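PDB 1ID2: amicyanin from Paracoccus versutus, which carries electrons as a type 1 blue copper protein, probably passing them between redox partners through its single bound copper ion. Local coordinates for residues A[53-58]-A[93-98]; A[42-47]-A[81-86]. All coordinates share one frame; numbering follows the deposited sequence.

Interaction 1 of 2, residues A[53-58]-A[93-98]; sequences PHNVAF and CTPHPF. With CU (copper (II) ion), chain D.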
ATOM      1  N   PRO A  53      -9.636   9.830   4.920  1.00 14.35           N
ATOM      2  CA  PRO A  53      -8.307   9.239   5.054  1.00 22.44           C
ATOM      3  C   PRO A  53      -8.359   7.737   4.819  1.00 17.16           C
ATOM      4  O   PRO A  53      -9.334   7.077   5.177  1.00 16.69           O
ATOM      5  CB  PRO A  53      -7.900   9.611   6.481  1.00 15.08           C
ATOM      6  CG  PRO A  53      -8.790  10.801   6.815  1.00 19.92           C
ATOM      7  CD  PRO A  53     -10.091  10.441   6.177  1.00 10.50           C
ATOM      8  N   HIS A  54      -7.290   7.206   4.242  1.00 15.38           N
ATOM      9  CA  HIS A  54      -7.196   5.803   3.882  1.00  3.90           C
ATOM     10  C   HIS A  54      -5.787   5.326   4.199  1.00 10.00           C
ATOM     11  O   HIS A  54      -4.856   6.128   4.197  1.00 17.70           O
ATOM     12  CB  HIS A  54      -7.490   5.620   2.402  1.00  5.83           C
ATOM     13  CG  HIS A  54      -8.899   5.988   2.011  1.00 12.35           C
ATOM     14  ND1 HIS A  54      -9.987   5.299   2.485  1.00 18.41           N
ATOM     15  CD2 HIS A  54      -9.318   6.887   1.090  1.00 12.72           C
ATOM     16  CE1 HIS A  54     -11.033   5.792   1.849  1.00  7.29           C
ATOM     17  NE2 HIS A  54     -10.689   6.749   0.999  1.00  9.25           N
ATOM     18  N   ASN A  55      -5.653   4.084   4.648  1.00 12.62           N
ATOM     19  CA  ASN A  55      -4.325   3.498   4.830  1.00 10.35           C
ATOM     20  C   ASN A  55      -4.214   2.162   4.110  1.00 15.19           C
ATOM     21  O   ASN A  55      -5.072   1.833   3.272  1.00 13.60           O
ATOM     22  CB  ASN A  55      -3.977   3.337   6.321  1.00 10.60           C
ATOM     23  CG  ASN A  55      -4.671   2.149   6.969  1.00 13.86           C
ATOM     24  OD1 ASN A  55      -5.725   1.742   6.524  1.00 16.35           O
ATOM     25  ND2 ASN A  55      -4.128   1.661   8.084  1.00  4.59           N
ATOM     26  N   VAL A  56      -3.056   1.513   4.271  1.00 17.24           N
ATOM     27  CA  VAL A  56      -2.823   0.159   3.748  1.00 11.75           C
ATOM     28  C   VAL A  56      -2.474  -0.728   4.930  1.00 15.85           C
ATOM     29  O   VAL A  56      -1.652  -0.326   5.757  1.00 15.84           O
ATOM     30  CB  VAL A  56      -1.651   0.149   2.713  1.00 18.06           C
ATOM     31  CG1 VAL A  56      -1.258  -1.268   2.340  1.00 26.35           C
ATOM     32  CG2 VAL A  56      -2.082   0.869   1.464  1.00 18.76           C
ATOM     33  N   ALA A  57      -3.247  -1.803   5.124  1.00 27.02           N
ATOM     34  CA  ALA A  57      -3.048  -2.716   6.253  1.00  9.84           C
ATOM     35  C   ALA A  57      -3.102  -4.196   5.863  1.00 14.71           C
ATOM     36  O   ALA A  57      -3.649  -4.571   4.812  1.00 12.97           O
ATOM     37  CB  ALA A  57      -4.066  -2.421   7.361  1.00  5.36           C
ATOM     38  N   PHE A  58      -2.386  -5.007   6.634  1.00  6.14           N
ATOM     39  CA  PHE A  58      -2.269  -6.440   6.365  1.00 15.32           C
ATOM     40  C   PHE A  58      -2.645  -7.146   7.667  1.00 10.70           C
ATOM     41  O   PHE A  58      -2.303  -6.672   8.750  1.00 14.82           O
ATOM     42  CB  PHE A  58      -0.828  -6.830   5.957  1.00  9.65           C
ATOM     43  CG  PHE A  58      -0.330  -6.191   4.645  1.00 12.01           C
ATOM     44  CD1 PHE A  58      -0.593  -6.776   3.421  1.00 12.35           C
ATOM     45  CD2 PHE A  58       0.404  -5.011   4.655  1.00  6.19           C
ATOM     46  CE1 PHE A  58      -0.149  -6.187   2.225  1.00 10.56           C
ATOM     47  CE2 PHE A  58       0.850  -4.427   3.465  1.00  9.93           C
ATOM     48  CZ  PHE A  58       0.572  -5.010   2.258  1.00 17.90           C
ATOM     49  N   CYS A  93      -8.200  -1.406   4.080  1.00 15.10           N
ATOM     50  CA  CYS A  93      -8.094  -0.113   4.718  1.00 20.77           C
ATOM     51  C   CYS A  93      -8.711  -0.279   6.079  1.00 13.91           C
ATOM     52  O   CYS A  93      -9.786  -0.845   6.201  1.00 13.89           O
ATOM     53  CB  CYS A  93      -8.848   0.940   3.897  1.00 10.20           C
ATOM     54  SG  CYS A  93      -8.865   2.520   4.698  1.00 11.25           S
ATOM     55  N   THR A  94      -7.947   0.050   7.105  1.00  7.82           N
ATOM     56  CA  THR A  94      -8.273  -0.315   8.470  1.00 11.11           C
ATOM     57  C   THR A  94      -9.664   0.137   8.910  1.00 29.35           C
ATOM     58  O   THR A  94     -10.426  -0.648   9.455  1.00 16.85           O
ATOM     59  CB  THR A  94      -7.206   0.248   9.441  1.00 10.87           C
ATOM     60  OG1 THR A  94      -5.956  -0.394   9.181  1.00 16.90           O
ATOM     61  CG2 THR A  94      -7.603   0.009  10.895  1.00  9.18           C
ATOM     62  N   PRO A  95     -10.017   1.410   8.678  1.00 15.82           N
ATOM     63  CA  PRO A  95     -11.359   1.826   9.085  1.00 21.12           C
ATOM     64  C   PRO A  95     -12.471   1.479   8.068  1.00 19.55           C
ATOM     65  O   PRO A  95     -13.662   1.543   8.391  1.00 35.99           O
ATOM     66  CB  PRO A  95     -11.196   3.329   9.281  1.00 13.13           C
ATOM     67  CG  PRO A  95     -10.179   3.690   8.253  1.00 17.56           C
ATOM     68  CD  PRO A  95      -9.189   2.568   8.296  1.00 20.00           C
ATOM     69  N   HIS A  96     -12.066   1.027   6.881  1.00 13.53           N
ATOM     70  CA  HIS A  96     -12.981   0.712   5.783  1.00 10.09           C
ATOM     71  C   HIS A  96     -12.613  -0.642   5.198  1.00  6.85           C
ATOM     72  O   HIS A  96     -12.090  -0.722   4.076  1.00 14.97           O
ATOM     73  CB  HIS A  96     -12.862   1.780   4.684  1.00 14.42           C
ATOM     74  CG  HIS A  96     -12.906   3.193   5.194  1.00 18.06           C
ATOM     75  ND1 HIS A  96     -11.964   4.124   4.813  1.00 20.00           N
ATOM     76  CD2 HIS A  96     -13.741   3.750   6.109  1.00 27.49           C
ATOM     77  CE1 HIS A  96     -12.240   5.213   5.502  1.00 20.61           C
ATOM     78  NE2 HIS A  96     -13.302   5.035   6.308  1.00 17.78           N
ATOM     79  N   PRO A  97     -12.847  -1.733   5.960  1.00 13.56           N
ATOM     80  CA  PRO A  97     -12.341  -3.062   5.607  1.00 15.18           C
ATOM     81  C   PRO A  97     -12.994  -3.661   4.355  1.00 15.44           C
ATOM     82  O   PRO A  97     -12.587  -4.706   3.877  1.00 19.84           O
ATOM     83  CB  PRO A  97     -12.655  -3.902   6.843  1.00 23.77           C
ATOM     84  CG  PRO A  97     -13.229  -2.947   7.851  1.00 29.03           C
ATOM     85  CD  PRO A  97     -13.762  -1.812   7.109  1.00 17.13           C
ATOM     86  N   PHE A  98     -14.027  -3.011   3.846  1.00 11.85           N
ATOM     87  CA  PHE A  98     -14.619  -3.419   2.595  1.00  6.98           C
ATOM     88  C   PHE A  98     -13.731  -2.998   1.446  1.00  9.16           C
ATOM     89  O   PHE A  98     -13.971  -3.403   0.308  1.00 18.76           O
ATOM     90  CB  PHE A  98     -15.996  -2.785   2.432  1.00  5.95           C
ATOM     91  CG  PHE A  98     -16.003  -1.294   2.642  1.00  8.30           C
ATOM     92  CD1 PHE A  98     -15.779  -0.431   1.578  1.00  9.05           C
ATOM     93  CD2 PHE A  98     -16.228  -0.757   3.899  1.00 10.61           C
ATOM     94  CE1 PHE A  98     -15.774   0.936   1.759  1.00  7.31           C
ATOM     95  CE2 PHE A  98     -16.245   0.634   4.089  1.00 13.54           C
ATOM     96  CZ  PHE A  98     -16.019   1.474   3.017  1.00 11.67           C
TER
HETATM   97 CU    CU D 107     -10.185   3.631   3.605  1.00 21.77          CU
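The carboxamide of Asn55 lies against Thr94 and meets it with both ends. Its OD1 takes the backbone N-H of Thr94 at 2.9 Å, on a lone pair in the carbonyl plane and nearly straight at 171°. Its ND2 gives a hydrogen to Thr94 OG1 at 3.0 Å, and that oxygen sits in the amide plane. ND2 also donates a hydrogen bond to Gly70 O, so three hydrogen bonds fix the rotation of the amide. Asn55 CG stands in the crowded position between the backbone N and the carbonyl carbon, chi1 77°, which brings the amide end to the 93-98 loop. Thr94 OG1 also rests on the methyl of Ala57.

This clamp flanks a type 1 copper site of the cupredoxin fold, with ligands from both segments. Cys93 SG, anti to its backbone N, binds CU at 2.0 Å. The thiolate also accepts the Asn55 N-H, with 3.6 Å between Asn55 N and Cys93 SG, so Asn55 reaches a ligand from its main chain and the next residue from its side chain. This bond probably draws some charge off the sulfur. His54 ND1 binds CU at 2.0 Å and His96 ND1 at 2.2 Å. The two rings meet rim to rim, their planes at 76°, and the ND1 atoms point at the shared metal. Cys93 SG lies at the edge of the His54 ring, in its plane. Pro95 CG covers one face of the His96 ring. His54 NE2 is hydrogen-bonded to Glu50 OE2, so copper and carboxylate hold the imidazole at both nitrogens. Met99 completes the copper site.

Interaction 2 of 2, residues A[42-47]-A[81-86]; sequences ETVYWV and ITFNEA
Three backbone hydrogen bonds join 42-47 to 81-86 as antiparallel neighbours. Val44 and Ile81 form a hydrogen-bonded pair: Val44 N gives to Ile81 O at 2.9 Å, and Ile81 N gives back to Val44 O at 3.2 Å. Phe83 N adds a third, to Glu42 O at 3.0 Å, nearly along the C=O axis and straight at 169°. Thr43 and Thr82 are the non-hydrogen-bonded pair, and there the CA atoms close to 4.0 Å.

The side-chain polar contact belongs to these two threonines. Their hydroxyls meet tip to tip, Thr43 OG1 to Thr82 OG1 at 2.6 Å, a short hydrogen bond. In both residues OG1 stands beside the backbone N and anti to the carbonyl carbon, which brings the two oxygens together. An alanine at Thr43 would remove this hydroxyl and would probably leave Thr82 OG1 without its partner across the strands.

The apolar contacts lie on the other face of the sheet, with Val44 and Ile81. Trp46 CZ3 touches Ile81 CG1 at 3.9 Å. Trp46 CH2 comes to the edge of the Phe83 ring at CE1, 4.2 Å away, and the two side chains cross at about a right angle. Val44 CG2 reaches the same Phe83 CE1. Within each segment a branch lies over a ring face: Val44 CG1 over Trp46, toward the rim, and Ile81 CG2 likewise over Phe83.

Val103 of strand 100-105 packs on Val44, Trp46 and Phe83. In the five-stranded sheet, strand 43-48 lies between strands 22-27 and 77-83, and strand 4-13 flanks 77-83.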
ATOM      1  N   GLU A  42      10.701  -4.534  -5.913  1.00 25.32           N
ATOM      2  CA  GLU A  42       9.986  -3.309  -6.310  1.00 14.56           C
ATOM      3  C   GLU A  42       9.136  -2.690  -5.195  1.00 10.07           C
ATOM      4  O   GLU A  42       8.735  -3.364  -4.239  1.00 18.22           O
ATOM      5  CB  GLU A  42       9.102  -3.550  -7.534  1.00 16.47           C
ATOM      6  CG  GLU A  42       9.862  -3.723  -8.848  1.00 25.43           C
ATOM      7  CD  GLU A  42       8.940  -3.744 -10.059  1.00 42.99           C
ATOM      8  OE1 GLU A  42       8.723  -4.829 -10.647  1.00 25.52           O
ATOM      9  OE2 GLU A  42       8.430  -2.665 -10.425  1.00 63.04           O
ATOM     10  N   THR A  43       8.911  -1.384  -5.309  1.00 20.42           N
ATOM     11  CA  THR A  43       8.119  -0.620  -4.346  1.00 32.98           C
ATOM     12  C   THR A  43       6.788  -0.244  -5.007  1.00 21.26           C
ATOM     13  O   THR A  43       6.741  -0.067  -6.229  1.00 13.97           O
ATOM     14  CB  THR A  43       8.895   0.675  -3.896  1.00 27.94           C
ATOM     15  OG1 THR A  43      10.165   0.304  -3.332  1.00 14.92           O
ATOM     16  CG2 THR A  43       8.102   1.471  -2.848  1.00 11.53           C
ATOM     17  N   VAL A  44       5.694  -0.342  -4.251  1.00 21.19           N
ATOM     18  CA  VAL A  44       4.387   0.123  -4.723  1.00 12.43           C
ATOM     19  C   VAL A  44       4.073   1.370  -3.932  1.00 14.99           C
ATOM     20  O   VAL A  44       4.279   1.387  -2.744  1.00  7.82           O
ATOM     21  CB  VAL A  44       3.251  -0.892  -4.452  1.00  8.32           C
ATOM     22  CG1 VAL A  44       1.973  -0.417  -5.096  1.00  9.02           C
ATOM     23  CG2 VAL A  44       3.619  -2.260  -4.974  1.00  5.49           C
ATOM     24  N   TYR A  45       3.553   2.400  -4.590  1.00 14.85           N
ATOM     25  CA  TYR A  45       3.046   3.571  -3.890  1.00  6.51           C
ATOM     26  C   TYR A  45       1.537   3.613  -4.002  1.00  3.80           C
ATOM     27  O   TYR A  45       0.971   3.170  -4.999  1.00  6.91           O
ATOM     28  CB  TYR A  45       3.623   4.854  -4.494  1.00 13.04           C
ATOM     29  CG  TYR A  45       5.107   5.052  -4.241  1.00 11.31           C
ATOM     30  CD1 TYR A  45       6.062   4.311  -4.935  1.00 15.90           C
ATOM     31  CD2 TYR A  45       5.552   6.024  -3.365  1.00 14.67           C
ATOM     32  CE1 TYR A  45       7.417   4.534  -4.746  1.00 17.02           C
ATOM     33  CE2 TYR A  45       6.904   6.277  -3.197  1.00 13.57           C
ATOM     34  CZ  TYR A  45       7.826   5.530  -3.879  1.00 19.22           C
ATOM     35  OH  TYR A  45       9.166   5.791  -3.695  1.00 40.44           O
ATOM     36  N   TRP A  46       0.895   4.035  -2.922  1.00  9.49           N
ATOM     37  CA  TRP A  46      -0.531   4.306  -2.907  1.00  9.54           C
ATOM     38  C   TRP A  46      -0.637   5.799  -2.762  1.00 11.92           C
ATOM     39  O   TRP A  46       0.193   6.397  -2.095  1.00  5.91           O
ATOM     40  CB  TRP A  46      -1.201   3.641  -1.705  1.00  7.95           C
ATOM     41  CG  TRP A  46      -1.393   2.175  -1.874  1.00 16.37           C
ATOM     42  CD1 TRP A  46      -2.498   1.545  -2.361  1.00  4.79           C
ATOM     43  CD2 TRP A  46      -0.421   1.150  -1.603  1.00 13.85           C
ATOM     44  NE1 TRP A  46      -2.270   0.198  -2.430  1.00 13.45           N
ATOM     45  CE2 TRP A  46      -1.012  -0.070  -1.977  1.00 10.45           C
ATOM     46  CE3 TRP A  46       0.874   1.155  -1.073  1.00 16.59           C
ATOM     47  CZ2 TRP A  46      -0.325  -1.289  -1.835  1.00 12.70           C
ATOM     48  CZ3 TRP A  46       1.544  -0.051  -0.937  1.00 13.86           C
ATOM     49  CH2 TRP A  46       0.942  -1.255  -1.313  1.00 16.99           C
ATOM     50  N   VAL A  47      -1.569   6.409  -3.485  1.00  8.86           N
ATOM     51  CA  VAL A  47      -1.797   7.857  -3.392  1.00 10.26           C
ATOM     52  C   VAL A  47      -3.290   8.110  -3.190  1.00 11.38           C
ATOM     53  O   VAL A  47      -4.133   7.676  -3.973  1.00  8.92           O
ATOM     54  CB  VAL A  47      -1.339   8.607  -4.684  1.00 20.94           C
ATOM     55  CG1 VAL A  47      -1.630  10.095  -4.558  1.00 14.70           C
ATOM     56  CG2 VAL A  47       0.150   8.387  -4.933  1.00 24.62           C
ATOM     57  N   ILE A  81       5.586   0.844   0.071  1.00 13.39           N
ATOM     58  CA  ILE A  81       5.985  -0.413   0.660  1.00 13.66           C
ATOM     59  C   ILE A  81       6.808  -1.128  -0.393  1.00 16.88           C
ATOM     60  O   ILE A  81       6.378  -1.250  -1.560  1.00  8.43           O
ATOM     61  CB  ILE A  81       4.762  -1.309   1.050  1.00 15.32           C
ATOM     62  CG1 ILE A  81       3.886  -0.605   2.074  1.00  7.78           C
ATOM     63  CG2 ILE A  81       5.258  -2.614   1.660  1.00  6.58           C
ATOM     64  CD1 ILE A  81       2.697  -1.423   2.549  1.00 12.66           C
ATOM     65  N   THR A  82       7.990  -1.586   0.017  1.00 13.45           N
ATOM     66  CA  THR A  82       8.843  -2.413  -0.820  1.00  7.18           C
ATOM     67  C   THR A  82       8.618  -3.890  -0.499  1.00 15.21           C
ATOM     68  O   THR A  82       8.730  -4.299   0.651  1.00 15.99           O
ATOM     69  CB  THR A  82      10.302  -2.041  -0.593  1.00 15.33           C
ATOM     70  OG1 THR A  82      10.476  -0.658  -0.931  1.00 14.46           O
ATOM     71  CG2 THR A  82      11.225  -2.905  -1.438  1.00  7.73           C
ATOM     72  N   PHE A  83       8.330  -4.681  -1.531  1.00 10.27           N
ATOM     73  CA  PHE A  83       7.982  -6.089  -1.366  1.00 27.48           C
ATOM     74  C   PHE A  83       9.175  -6.932  -1.751  1.00 21.19           C
ATOM     75  O   PHE A  83       9.561  -6.981  -2.911  1.00 19.21           O
ATOM     76  CB  PHE A  83       6.783  -6.468  -2.247  1.00 14.77           C
ATOM     77  CG  PHE A  83       5.472  -5.981  -1.714  1.00 30.44           C
ATOM     78  CD1 PHE A  83       5.011  -4.710  -2.022  1.00 14.16           C
ATOM     79  CD2 PHE A  83       4.725  -6.764  -0.853  1.00 10.77           C
ATOM     80  CE1 PHE A  83       3.829  -4.237  -1.462  1.00 17.02           C
ATOM     81  CE2 PHE A  83       3.537  -6.298  -0.295  1.00 10.96           C
ATOM     82  CZ  PHE A  83       3.093  -5.041  -0.594  1.00 12.29           C
ATOM     83  N   ASN A  84       9.749  -7.607  -0.768  1.00 15.76           N
ATOM     84  CA  ASN A  84      11.013  -8.289  -0.968  1.00 20.33           C
ATOM     85  C   ASN A  84      10.823  -9.714  -1.405  1.00 28.64           C
ATOM     86  O   ASN A  84      11.656 -10.250  -2.126  1.00 47.05           O
ATOM     87  CB  ASN A  84      11.834  -8.254   0.310  1.00 11.32           C
ATOM     88  CG  ASN A  84      12.114  -6.856   0.763  1.00 26.61           C
ATOM     89  OD1 ASN A  84      12.567  -6.012  -0.016  1.00 38.97           O
ATOM     90  ND2 ASN A  84      11.802  -6.576   2.011  1.00 18.64           N
ATOM     91  N   GLU A  85       9.720 -10.327  -0.993  1.00 22.69           N
ATOM     92  CA  GLU A  85       9.493 -11.729  -1.305  1.00 30.64           C
ATOM     93  C   GLU A  85       8.337 -11.971  -2.277  1.00 24.65           C
ATOM     94  O   GLU A  85       7.269 -11.376  -2.130  1.00 56.61           O
ATOM     95  CB  GLU A  85       9.249 -12.503  -0.014  1.00 31.79           C
ATOM     96  CG  GLU A  85      10.501 -12.882   0.746  1.00 66.60           C
ATOM     97  CD  GLU A  85      10.238 -13.999   1.733  1.00 79.59           C
ATOM     98  OE1 GLU A  85       9.871 -15.115   1.292  1.00 70.21           O
ATOM     99  OE2 GLU A  85      10.331 -13.741   2.950  1.00 67.49           O
ATOM    100  N   ALA A  86       8.536 -12.920  -3.198  1.00 26.76           N
ATOM    101  CA  ALA A  86       7.488 -13.466  -4.078  1.00 23.73           C
ATOM    102  C   ALA A  86       6.260 -13.988  -3.319  1.00 18.28           C
ATOM    103  O   ALA A  86       6.412 -14.595  -2.267  1.00 33.06           O
ATOM    104  CB  ALA A  86       8.079 -14.582  -4.928  1.00 18.24           C
TER

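In the fold
Interaction 1 lies at the copper end of the barrel and interaction 2 in the strands of its body; their centres are about 17 Å apart. They share no strand. In interaction 1 His54, Asn55 and Cys93 are buried, while Thr94 and His96 are partly exposed. In interaction 2 Val44, Trp46, Ile81 and Phe83 are buried, and the two threonines are partly exposed. Metal ligation and side-chain hydrogen bonds join the loops of interaction 1. Regular main-chain pairing and apolar packing do it in interaction 2. The two meet in the interior: Val56 CG2 packs on Trp46 CD2 at 3.5 Å, and the Phe58 ring touches Ile81 and Phe83.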